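PDB 3KK7: putative cell invasion protein with MAC/Perforin domain from Bacteroides thetaiotaomicron VPI-5482, which is of unknown activity but belongs to the MACPF family, whose pore-forming members insert into membranes, and may act on membranes likewise. Local coordinates for residues Asp153-Val158 and Asn232-Asp237; Ala105-Asp110 and Lys241-Ala246. All coordinates share one frame; numbering follows the deposited sequence.

Contact 1: residues Asp153-Val158 and Asn232-Asp237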
loop_
_atom_site.group_PDB
_atom_site.type_symbol
_atom_site.label_atom_id
_atom_site.label_comp_id
_atom_site.label_asym_id
_atom_site.label_seq_id
_atom_site.Cartn_x
_atom_site.Cartn_y
_atom_site.Cartn_z
ATOM N N ASP A 153 8.226 -15.025 -30.716
ATOM C CA ASP A 153 9.453 -15.378 -30.005
ATOM C C ASP A 153 9.857 -14.157 -29.195
ATOM O O ASP A 153 10.334 -13.163 -29.748
ATOM C CB ASP A 153 10.538 -15.737 -31.043
ATOM C CG ASP A 153 11.906 -16.099 -30.432
ATOM O OD1 ASP A 153 12.119 -15.954 -29.201
ATOM O OD2 ASP A 153 12.787 -16.518 -31.234
ATOM N N SER A 154 9.683 -14.233 -27.883
ATOM C CA SER A 154 9.999 -13.099 -27.026
ATOM C C SER A 154 11.363 -12.419 -27.344
ATOM O O SER A 154 11.537 -11.237 -27.073
ATOM C CB SER A 154 9.940 -13.513 -25.541
ATOM O OG SER A 154 11.100 -14.243 -25.173
ATOM N N GLU A 155 12.318 -13.158 -27.901
ATOM C CA GLU A 155 13.618 -12.587 -28.277
ATOM C C GLU A 155 13.497 -11.437 -29.227
ATOM O O GLU A 155 14.311 -10.529 -29.189
ATOM C CB GLU A 155 14.479 -13.623 -28.969
ATOM C CG GLU A 155 14.973 -14.709 -28.067
ATOM C CD GLU A 155 16.456 -14.626 -27.854
ATOM O OE1 GLU A 155 16.865 -13.772 -27.018
ATOM O OE2 GLU A 155 17.195 -15.415 -28.528
ATOM N N LYS A 156 12.513 -11.504 -30.108
ATOM C CA LYS A 156 12.285 -10.458 -31.087
ATOM C C LYS A 156 11.346 -9.350 -30.615
ATOM O O LYS A 156 11.220 -8.325 -31.276
ATOM C CB LYS A 156 11.720 -11.069 -32.376
ATOM C CG LYS A 156 12.572 -12.184 -32.977
ATOM C CD LYS A 156 12.178 -12.542 -34.400
ATOM C CE LYS A 156 13.099 -13.652 -34.962
ATOM N NZ LYS A 156 12.725 -14.992 -34.395
ATOM N N VAL A 157 10.699 -9.553 -29.483
ATOM C CA VAL A 157 9.699 -8.634 -28.990
ATOM C C VAL A 157 10.310 -7.394 -28.344
ATOM O O VAL A 157 11.274 -7.494 -27.582
ATOM C CB VAL A 157 8.771 -9.359 -27.965
ATOM C CG1 VAL A 157 7.952 -8.387 -27.145
ATOM C CG2 VAL A 157 7.881 -10.355 -28.703
ATOM N N VAL A 158 9.769 -6.226 -28.679
ATOM C CA VAL A 158 10.058 -5.001 -27.941
ATOM C C VAL A 158 8.764 -4.210 -27.752
ATOM O O VAL A 158 7.874 -4.247 -28.610
ATOM C CB VAL A 158 11.182 -4.157 -28.585
ATOM C CG1 VAL A 158 10.825 -3.716 -29.978
ATOM C CG2 VAL A 158 11.516 -2.969 -27.730
ATOM N N ASN A 232 15.158 -8.133 -37.203
ATOM C CA ASN A 232 16.556 -8.544 -37.228
ATOM C C ASN A 232 17.408 -8.373 -35.981
ATOM O O ASN A 232 18.512 -8.905 -35.954
ATOM C CB ASN A 232 17.244 -7.907 -38.443
ATOM C CG ASN A 232 17.002 -8.701 -39.725
ATOM O OD1 ASN A 232 16.415 -8.201 -40.672
ATOM N ND2 ASN A 232 17.457 -9.944 -39.747
ATOM N N SER A 233 16.933 -7.666 -34.963
ATOM C CA SER A 233 17.714 -7.510 -33.739
ATOM C C SER A 233 17.046 -8.240 -32.603
ATOM O O SER A 233 15.833 -8.182 -32.471
ATOM C CB SER A 233 17.837 -6.048 -33.350
ATOM O OG SER A 233 18.536 -5.319 -34.319
ATOM N N ILE A 234 17.843 -8.928 -31.798
ATOM C CA ILE A 234 17.366 -9.543 -30.557
ATOM C C ILE A 234 17.966 -8.872 -29.299
ATOM O O ILE A 234 17.516 -9.123 -28.183
ATOM C CB ILE A 234 17.677 -11.068 -30.513
ATOM C CG1 ILE A 234 19.189 -11.332 -30.521
ATOM C CG2 ILE A 234 16.939 -11.807 -31.643
ATOM C CD1 ILE A 234 19.558 -12.810 -30.277
ATOM N N GLN A 235 18.998 -8.055 -29.495
ATOM C CA GLN A 235 19.650 -7.334 -28.419
ATOM C C GLN A 235 18.728 -6.278 -27.838
ATOM O O GLN A 235 18.175 -5.457 -28.574
ATOM C CB GLN A 235 20.924 -6.638 -28.921
ATOM C CG GLN A 235 22.095 -7.571 -29.144
ATOM C CD GLN A 235 22.483 -8.311 -27.868
ATOM O OE1 GLN A 235 22.353 -7.769 -26.742
ATOM N NE2 GLN A 235 22.938 -9.559 -28.022
ATOM N N PHE A 236 18.615 -6.281 -26.510
ATOM C CA PHE A 236 17.719 -5.363 -25.820
ATOM C C PHE A 236 17.905 -3.908 -26.269
ATOM O O PHE A 236 16.937 -3.187 -26.446
ATOM C CB PHE A 236 17.844 -5.472 -24.285
ATOM C CG PHE A 236 19.085 -4.867 -23.732
ATOM C CD1 PHE A 236 19.130 -3.511 -23.431
ATOM C CD2 PHE A 236 20.203 -5.653 -23.494
ATOM C CE1 PHE A 236 20.277 -2.947 -22.924
ATOM C CE2 PHE A 236 21.362 -5.106 -22.998
ATOM C CZ PHE A 236 21.406 -3.743 -22.702
ATOM N N ASP A 237 19.146 -3.491 -26.469
ATOM C CA ASP A 237 19.386 -2.101 -26.766
ATOM C C ASP A 237 19.056 -1.782 -28.214
ATOM O O ASP A 237 18.390 -0.775 -28.498
ATOM C CB ASP A 237 20.801 -1.641 -26.350
ATOM C CG ASP A 237 21.895 -2.473 -26.932
ATOM O OD1 ASP A 237 21.612 -3.560 -27.475
ATOM O OD2 ASP A 237 23.054 -2.040 -26.847
#
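Ile-234 lies against Glu-155, the two side chains running side by side in the same direction. Its CG2 branch rests 4.1 Å from Glu-155 CB, while the longer branch carries CD1 to 3.9 Å from Glu-155 OE2. With chi1 at 63°, CG1 sits between the backbone N and the carbonyl carbon, which turns CG2 to the side where the Glu-155 backbone can be reached. Beneath the side chains, Ile-234 CA makes a CH...O contact with Glu-155 O at 3.5 Å. That same carbonyl, together with Val-157 O, accepts a hydrogen bond from Lys-239 NZ on the helix that follows. Glu-155 is held in turn by an Asx turn: its N reaches Asp-153 OD1 at 3.1 Å from above the carboxylate plane. The other carboxylate oxygen, Asp-153 OD2, forms a long salt bridge of 3.5 Å with Lys-156 NZ. Asp-230 OD1 accepts from the backbone N of both Asn-232 and Ser-233, where the chain leaves strand 220-230. The contact thus joins the turn entering strand 157-173 to the connection between strand 220-230 and helix 236-249, at one end of the antiparallel central sheet characteristic of the MACPF fold.

Contact 2: residues Ala105-Asp110 and Lys241-Ala246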
loop_
_atom_site.group_PDB
_atom_site.type_symbol
_atom_site.label_atom_id
_atom_site.label_comp_id
_atom_site.label_asym_id
_atom_site.label_seq_id
_atom_site.Cartn_x
_atom_site.Cartn_y
_atom_site.Cartn_z
ATOM N N ALA A 105 8.416 9.274 -24.563
ATOM C CA ALA A 105 8.345 7.975 -25.225
ATOM C C ALA A 105 9.245 7.026 -24.448
ATOM O O ALA A 105 10.285 7.425 -23.948
ATOM C CB ALA A 105 8.795 8.078 -26.693
ATOM N N LEU A 106 8.833 5.775 -24.337
ATOM C CA LEU A 106 9.633 4.760 -23.666
ATOM C C LEU A 106 9.633 3.473 -24.487
ATOM O O LEU A 106 8.582 2.983 -24.864
ATOM C CB LEU A 106 9.053 4.477 -22.283
ATOM C CG LEU A 106 9.864 3.547 -21.391
ATOM C CD1 LEU A 106 11.265 4.162 -21.133
ATOM C CD2 LEU A 106 9.068 3.311 -20.099
ATOM N N SER A 107 10.812 2.936 -24.748
ATOM C CA SER A 107 10.944 1.645 -25.379
ATOM C C SER A 107 11.574 0.685 -24.389
ATOM O O SER A 107 12.520 1.049 -23.690
ATOM C CB SER A 107 11.852 1.748 -26.572
ATOM O OG SER A 107 11.375 2.703 -27.485
ATOM N N TYR A 108 11.076 -0.553 -24.371
ATOM C CA TYR A 108 11.529 -1.553 -23.426
ATOM C C TYR A 108 11.373 -2.965 -23.972
ATOM O O TYR A 108 10.294 -3.371 -24.395
ATOM C CB TYR A 108 10.828 -1.369 -22.063
ATOM C CG TYR A 108 9.300 -1.405 -22.028
ATOM C CD1 TYR A 108 8.533 -0.330 -22.492
ATOM C CD2 TYR A 108 8.623 -2.498 -21.466
ATOM C CE1 TYR A 108 7.111 -0.363 -22.444
ATOM C CE2 TYR A 108 7.222 -2.545 -21.396
ATOM C CZ TYR A 108 6.468 -1.482 -21.884
ATOM O OH TYR A 108 5.092 -1.546 -21.796
ATOM N N SER A 109 12.485 -3.694 -23.954
ATOM C CA SER A 109 12.568 -5.078 -24.431
ATOM C C SER A 109 12.024 -6.087 -23.460
ATOM O O SER A 109 11.910 -7.267 -23.801
ATOM C CB SER A 109 14.021 -5.472 -24.682
ATOM O OG SER A 109 14.532 -4.782 -25.802
ATOM N N ASP A 110 11.752 -5.667 -22.238
ATOM C CA ASP A 110 11.208 -6.595 -21.261
ATOM C C ASP A 110 10.722 -5.804 -20.066
ATOM O O ASP A 110 10.913 -4.573 -20.007
ATOM C CB ASP A 110 12.224 -7.700 -20.868
ATOM C CG ASP A 110 13.365 -7.189 -20.003
ATOM O OD1 ASP A 110 13.151 -6.342 -19.114
ATOM O OD2 ASP A 110 14.501 -7.658 -20.205
ATOM N N LYS A 241 16.317 1.014 -29.549
ATOM C CA LYS A 241 16.623 2.096 -30.476
ATOM C C LYS A 241 15.682 1.991 -31.685
ATOM O O LYS A 241 15.182 3.012 -32.168
ATOM C CB LYS A 241 18.107 2.099 -30.894
ATOM C CG LYS A 241 18.583 3.373 -31.631
ATOM N N ASP A 242 15.395 0.776 -32.146
ATOM C CA ASP A 242 14.426 0.625 -33.227
ATOM C C ASP A 242 13.045 1.142 -32.810
ATOM O O ASP A 242 12.374 1.846 -33.548
ATOM C CB ASP A 242 14.330 -0.825 -33.706
ATOM C CG ASP A 242 15.592 -1.296 -34.452
ATOM O OD1 ASP A 242 16.454 -0.458 -34.785
ATOM O OD2 ASP A 242 15.724 -2.511 -34.718
HETATM N N MSE A 243 12.625 0.827 -31.601
HETATM C CA MSE A 243 11.306 1.266 -31.131
HETATM C C MSE A 243 11.304 2.791 -30.901
HETATM O O MSE A 243 10.359 3.487 -31.318
HETATM C CB MSE A 243 10.910 0.475 -29.879
HETATM C CG MSE A 243 9.594 0.912 -29.228
HETATM SE SE MSE A 243 8.017 0.550 -30.286
HETATM C CE MSE A 243 8.021 -1.411 -30.152
ATOM N N ASP A 244 12.365 3.296 -30.257
ATOM C CA ASP A 244 12.577 4.735 -30.110
ATOM C C ASP A 244 12.346 5.473 -31.451
ATOM O O ASP A 244 11.697 6.515 -31.487
ATOM C CB ASP A 244 14.015 5.033 -29.625
ATOM C CG ASP A 244 14.251 4.715 -28.155
ATOM O OD1 ASP A 244 13.315 4.392 -27.386
ATOM O OD2 ASP A 244 15.416 4.789 -27.756
ATOM N N VAL A 245 12.873 4.927 -32.543
ATOM C CA VAL A 245 12.756 5.557 -33.869
ATOM C C VAL A 245 11.344 5.413 -34.378
ATOM O O VAL A 245 10.795 6.358 -34.966
ATOM C CB VAL A 245 13.707 4.904 -34.901
ATOM C CG1 VAL A 245 13.525 5.510 -36.305
ATOM C CG2 VAL A 245 15.175 5.027 -34.444
ATOM N N ALA A 246 10.744 4.244 -34.144
ATOM C CA ALA A 246 9.412 3.979 -34.660
ATOM C C ALA A 246 8.381 4.863 -33.974
ATOM O O ALA A 246 7.592 5.549 -34.629
ATOM C CB ALA A 246 9.056 2.541 -34.505
HETATM O O HOH W 1 11.881 7.038 -26.343
HETATM O O HOH W 2 13.195 4.321 -24.630
#
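A buried, largely polar contact joins the end of strand 93-108 to the middle of helix 236-249, where the helix packs on a face of the central antiparallel sheet. Ser-107 supplies the strand side alone among the direct contacts and is received by Met-243 and Asp-244. Its hydroxyl donates to Asp-244 OD1, with OG 2.6 Å from that oxygen. The donor arrives on the anti side of the carboxylate, 32° out of its plane. A chi1 of -57° places Ser-107 OG opposite its own carbonyl carbon and aims it at the helix. Asp-244 N also lies 3.0 Å from Ser-107 OG, but at an angle too poor for a hydrogen bond.

Two waters extend the polar link along the strand. Water 2 accepts from Ser-107 N at 2.8 Å, and can donate to Asp-244 OD1. Water 1 approaches Asp-244 OD1 at 3.2 Å and can link it, more weakly, to Ala-105 O. Asp-244 OD1 thus accepts from the serine hydroxyl and may also take a proton from either water, which would be expected to favour the ionised form.

Strands 93-108, 157-173, 220-230 and 288-298 pair successively as the bent central sheet of the MACPF fold, and helix 236-249 belongs to the insertion between the last two. In pore-forming relatives the corresponding insertion unfolds into a membrane-spanning beta hairpin; whether that happens here is not known.

Beside the polar link, selenomethionine Met-243 packs its CG closely against the hydroxyl, 3.1 Å from Ser-107 OG. Its CG is anti to the backbone N (chi1 176°), and two further bends lead the selenium end away from Ser-107, the side chain also touching Val-158 and Leu-291. Ile-247, one helical turn beyond Met-243, touches both Ala-105 and Ser-107.

Segment 232-237 leads into helix 236-249 and contact 1 is made just before it, whereas contact 2 uses the helix itself; their centres are 11 Å apart. Both reach the same sheet through neighbouring antiparallel strands, 157-173 and 93-108. They also touch directly: Phe-236 O and Ser-109 OG, 3.0 Å apart, form a probable hydrogen bond between the first residue of the helix and the residue just after strand 93-108. Val-158 of contact 1 reaches contact 2, with its CG2 3.6 Å from Tyr-108 O and its O packed against the Met-243 methyl. Along the chain, contact 1 is nested within the loop that contact 2 closes, and the surface contact thus adjoins the buried one.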